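Local coordinates for DUF1254 domain-containing protein (Vibrio parahaemolyticus, PDB 3U07) that is of unknown function, but combines a DUF1254 and a DUF1214 family region and is probably made with a signal peptide, at residues K318-F321 with Q326-D329; R373-K376 with Y382-I385. The protein carries 2 engineered substitutions. All coordinates share one frame; numbering follows the deposited sequence.

Contact 1 (K318-F321 with Q326-D329)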
loop_
_atom_site.group_PDB
_atom_site.type_symbol
_atom_site.label_atom_id
_atom_site.label_comp_id
_atom_site.label_asym_id
_atom_site.label_seq_id
_atom_site.Cartn_x
_atom_site.Cartn_y
_atom_site.Cartn_z
ATOM N N LYS A 318 -5.871 -3.053 -14.405
ATOM C CA LYS A 318 -7.180 -3.664 -14.284
ATOM C C LYS A 318 -7.891 -3.612 -15.631
ATOM O O LYS A 318 -7.787 -2.630 -16.371
ATOM C CB LYS A 318 -8.019 -2.947 -13.222
ATOM C CG LYS A 318 -9.492 -3.330 -13.257
ATOM C CD LYS A 318 -10.296 -2.701 -12.128
ATOM C CE LYS A 318 -11.789 -2.874 -12.386
ATOM N NZ LYS A 318 -12.626 -2.745 -11.156
ATOM N N SER A 319 -8.591 -4.692 -15.954
ATOM C CA SER A 319 -9.335 -4.777 -17.198
ATOM C C SER A 319 -10.732 -5.287 -16.879
ATOM O O SER A 319 -10.897 -6.359 -16.290
ATOM C CB SER A 319 -8.641 -5.720 -18.178
ATOM O OG SER A 319 -9.477 -5.979 -19.291
ATOM N N ASP A 320 -11.731 -4.503 -17.265
ATOM C CA ASP A 320 -13.130 -4.834 -17.015
ATOM C C ASP A 320 -13.875 -5.184 -18.310
ATOM O O ASP A 320 -14.970 -5.750 -18.268
ATOM C CB ASP A 320 -13.813 -3.636 -16.347
ATOM C CG ASP A 320 -14.764 -4.041 -15.239
ATOM O OD1 ASP A 320 -14.954 -5.252 -15.016
ATOM O OD2 ASP A 320 -15.322 -3.139 -14.585
ATOM N N PHE A 321 -13.274 -4.855 -19.450
ATOM C CA PHE A 321 -13.894 -5.109 -20.754
ATOM C C PHE A 321 -13.003 -5.891 -21.720
ATOM O O PHE A 321 -11.786 -5.976 -21.526
ATOM C CB PHE A 321 -14.268 -3.777 -21.416
ATOM C CG PHE A 321 -15.156 -2.907 -20.572
ATOM C CD1 PHE A 321 -14.623 -2.132 -19.542
ATOM C CD2 PHE A 321 -16.532 -2.894 -20.779
ATOM C CE1 PHE A 321 -15.449 -1.358 -18.728
ATOM C CE2 PHE A 321 -17.369 -2.126 -19.973
ATOM C CZ PHE A 321 -16.825 -1.357 -18.943
ATOM N N GLN A 326 -16.936 -4.773 -24.836
ATOM C CA GLN A 326 -18.008 -5.473 -24.141
ATOM C C GLN A 326 -17.514 -5.836 -22.748
ATOM O O GLN A 326 -16.334 -6.151 -22.555
ATOM C CB GLN A 326 -18.404 -6.759 -24.876
ATOM C CG GLN A 326 -19.007 -6.550 -26.252
ATOM C CD GLN A 326 -19.432 -7.861 -26.898
ATOM O OE1 GLN A 326 -20.564 -7.997 -27.358
ATOM N NE2 GLN A 326 -18.521 -8.833 -26.930
ATOM N N LYS A 327 -18.416 -5.788 -21.778
ATOM C CA LYS A 327 -18.074 -6.126 -20.405
ATOM C C LYS A 327 -17.638 -7.585 -20.327
ATOM O O LYS A 327 -18.268 -8.455 -20.928
ATOM C CB LYS A 327 -19.292 -5.921 -19.500
ATOM C CG LYS A 327 -19.046 -6.273 -18.045
ATOM C CD LYS A 327 -18.220 -5.201 -17.360
ATOM C CE LYS A 327 -17.732 -5.682 -16.009
ATOM N NZ LYS A 327 -16.755 -6.799 -16.162
ATOM N N LEU A 328 -16.555 -7.852 -19.600
ATOM C CA LEU A 328 -16.075 -9.222 -19.427
ATOM C C LEU A 328 -17.154 -9.966 -18.647
ATOM O O LEU A 328 -17.588 -9.501 -17.587
ATOM C CB LEU A 328 -14.768 -9.236 -18.633
ATOM C CG LEU A 328 -13.571 -8.611 -19.347
ATOM C CD1 LEU A 328 -12.404 -8.500 -18.382
ATOM C CD2 LEU A 328 -13.214 -9.458 -20.569
ATOM N N ASP A 329 -17.574 -11.118 -19.159
ATOM C CA ASP A 329 -18.635 -11.902 -18.528
ATOM C C ASP A 329 -18.515 -13.363 -18.950
ATOM O O ASP A 329 -18.778 -13.708 -20.099
ATOM C CB ASP A 329 -19.989 -11.343 -18.976
ATOM C CG ASP A 329 -21.152 -11.890 -18.174
ATOM O OD1 ASP A 329 -21.081 -13.053 -17.728
ATOM O OD2 ASP A 329 -22.148 -11.155 -18.010
#
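F321 and K327 meet where the chain reverses, closed by a single beta bridge, in the loop between strands 315-319 and 334-340. Their CA atoms are 4.3 Å apart. The straight bond from L328 N to D320 O (3.0 Å, 175° at the hydrogen) forms part of this bridge. The K327 side chain runs over one face of the F321 ring and crosses it at about a right angle. Its CD lies 4.1 Å from F321 CE2. The ammonium sits almost straight above the ring centre but far from it, so any cation-pi attraction is weak at most. L328 is buried. Its CD1 reaches back to S319 O, and its CD2 lies against the F321 carbonyl group. F408 of strand 408-417 touches L328 and pairs with it by backbone hydrogen bonding; I431 touches it from a loop. K327 is bent at chi2 (75°) and chi4 (67°), which curls its end back toward D320. N355 hydrogen-bonds both K327 NZ and D320 OD1. Within the two segments, K327 NZ donates to D320 O on a lone pair and to L328 O at 3.2 Å. It also makes a salt bridge to D320 OD1 at 2.6 Å, meeting that oxygen from above the carboxylate plane.

Contact 2 (R373-K376 with Y382-I385); sequences RTMK and YYTI
M375, a selenomethionine, packs against Y383 and I385 on strand 382-388. It lies in the loop that links strand 369-371 to this one, and its side chain supplies most of the apolar contact. The two segments are not paired as strands. The nearest CA atoms, of K376 and Y383, are 6.7 Å apart. The contact is made by side-chain packing and one water-mediated link.

The M375 side chain starts toward the strand, with CG beside the backbone N and anti to the carbonyl carbon (chi1 -54°). It is extended at chi2 and bends at chi3 (-73°). The bend turns the terminal methyl back, so CE sits 3.8 Å from Y383 CD2. The selenium meets the other partner: SE is 3.6 Å from I385 CG1. CE also touches I385 CD1. M375 crosses I385 at about a right angle and Y383 obliquely.

Y383 has CG anti to its carbonyl carbon (chi1 -73°), which carries the ring over to the loop. M375 O lies at the ring edge, in the ring plane, 3.7 Å from CE2. K376 C approaches Y383 CE2 obliquely, at 3.9 Å. Beyond this edge, a water joins the segments. It donates to M375 O and hydrogen-bonds Y383 OH. Both distances are unusually short, and their exact values are doubtful.

M375 and I385 are buried. Strand 382-388 pairs with strand 334-340 through backbone bonds of Y383 with F339 and I385 with M337. W348 of strand 347-354 meets the Y383 ring edge-to-face and also touches M375. R370 of strand 369-371 touches both M375 and I385. M375 thus packs against residues of two sheets, Y383 and I385 of the mixed one and W348 and R370 of the antiparallel one, where the chain passes between them.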
loop_
_atom_site.group_PDB
_atom_site.type_symbol
_atom_site.label_atom_id
_atom_site.label_comp_id
_atom_site.label_asym_id
_atom_site.label_seq_id
_atom_site.Cartn_x
_atom_site.Cartn_y
_atom_site.Cartn_z
ATOM N N ARG A 373 5.132 -17.900 -12.735
ATOM C CA ARG A 373 5.513 -18.987 -11.834
ATOM C C ARG A 373 4.672 -20.240 -12.073
ATOM O O ARG A 373 5.002 -21.313 -11.567
ATOM C CB ARG A 373 5.352 -18.553 -10.370
ATOM C CG ARG A 373 6.326 -17.477 -9.920
ATOM C CD ARG A 373 7.745 -18.020 -9.785
ATOM N NE ARG A 373 7.920 -18.844 -8.590
ATOM C CZ ARG A 373 8.737 -18.541 -7.585
ATOM N NH1 ARG A 373 9.460 -17.428 -7.629
ATOM N NH2 ARG A 373 8.834 -19.348 -6.536
ATOM N N THR A 374 3.594 -20.109 -12.842
ATOM C CA THR A 374 2.717 -21.246 -13.113
ATOM C C THR A 374 2.517 -21.552 -14.596
ATOM O O THR A 374 1.816 -22.500 -14.948
ATOM C CB THR A 374 1.332 -21.042 -12.458
ATOM O OG1 THR A 374 0.741 -19.829 -12.942
ATOM C CG2 THR A 374 1.468 -20.961 -10.943
HETATM N N MSE A 375 3.132 -20.754 -15.464
HETATM C CA MSE A 375 3.026 -20.966 -16.909
HETATM C C MSE A 375 4.387 -20.804 -17.571
HETATM O O MSE A 375 5.300 -20.210 -16.996
HETATM C CB MSE A 375 2.099 -19.941 -17.570
HETATM C CG MSE A 375 0.707 -19.796 -17.013
HETATM SE SE MSE A 375 -0.283 -18.640 -18.223
HETATM C CE MSE A 375 0.524 -16.956 -17.788
ATOM N N LYS A 376 4.509 -21.318 -18.790
ATOM C CA LYS A 376 5.741 -21.187 -19.561
ATOM C C LYS A 376 5.396 -20.632 -20.942
ATOM O O LYS A 376 4.416 -21.039 -21.561
ATOM C CB LYS A 376 6.466 -22.533 -19.691
ATOM C CG LYS A 376 7.614 -22.717 -18.689
ATOM C CD LYS A 376 7.113 -22.920 -17.263
ATOM C CE LYS A 376 8.263 -23.041 -16.265
ATOM N NZ LYS A 376 8.853 -21.722 -15.897
ATOM N N TYR A 382 5.776 -16.179 -26.005
ATOM C CA TYR A 382 4.502 -15.528 -25.723
ATOM C C TYR A 382 3.770 -16.377 -24.704
ATOM O O TYR A 382 3.873 -17.604 -24.721
ATOM C CB TYR A 382 3.612 -15.433 -26.972
ATOM C CG TYR A 382 3.870 -14.242 -27.865
ATOM C CD1 TYR A 382 4.867 -14.278 -28.840
ATOM C CD2 TYR A 382 3.111 -13.077 -27.739
ATOM C CE1 TYR A 382 5.099 -13.180 -29.674
ATOM C CE2 TYR A 382 3.337 -11.973 -28.567
ATOM C CZ TYR A 382 4.331 -12.034 -29.532
ATOM O OH TYR A 382 4.551 -10.954 -30.354
ATOM N N TYR A 383 3.061 -15.730 -23.791
ATOM C CA TYR A 383 2.267 -16.475 -22.834
ATOM C C TYR A 383 0.861 -16.388 -23.413
ATOM O O TYR A 383 0.512 -15.412 -24.082
ATOM C CB TYR A 383 2.299 -15.843 -21.442
ATOM C CG TYR A 383 3.612 -16.020 -20.720
ATOM C CD1 TYR A 383 4.682 -15.158 -20.958
ATOM C CD2 TYR A 383 3.785 -17.048 -19.789
ATOM C CE1 TYR A 383 5.892 -15.310 -20.282
ATOM C CE2 TYR A 383 4.992 -17.208 -19.110
ATOM C CZ TYR A 383 6.039 -16.334 -19.362
ATOM O OH TYR A 383 7.235 -16.478 -18.700
ATOM N N THR A 384 0.064 -17.416 -23.177
ATOM C CA THR A 384 -1.297 -17.440 -23.682
ATOM C C THR A 384 -2.216 -17.959 -22.600
ATOM O O THR A 384 -2.101 -19.106 -22.185
ATOM C CB THR A 384 -1.431 -18.359 -24.914
ATOM O OG1 THR A 384 -0.709 -17.797 -26.016
ATOM C CG2 THR A 384 -2.892 -18.512 -25.303
ATOM N N ILE A 385 -3.119 -17.108 -22.134
ATOM C CA ILE A 385 -4.067 -17.507 -21.106
ATOM C C ILE A 385 -5.438 -17.719 -21.746
ATOM O O ILE A 385 -5.958 -16.833 -22.427
ATOM C CB ILE A 385 -4.196 -16.431 -20.001
ATOM C CG1 ILE A 385 -2.861 -16.277 -19.261
ATOM C CG2 ILE A 385 -5.331 -16.805 -19.042
ATOM C CD1 ILE A 385 -2.874 -15.216 -18.179
HETATM O O HOH W 1 7.127 -18.457 -17.176
#

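Contact 1 comes first along the chain and closes before contact 2 opens. Their centres are 21 Å apart, and their nearest atoms are about 11 Å apart, so they do not touch. Both lie in the DUF1214 region and on the same side of the chain's centre. Each belongs to a connection from one four-stranded sheet to another. Contact 1 follows strand 315-319, and contact 2 follows strand 369-371. These are the two outermost strands of the antiparallel sheet. The chain then enters strands 334-340 and 382-388, which are antiparallel neighbours in the mixed sheet. The contacts thus lie on two separate crossings between the same pair of sheets.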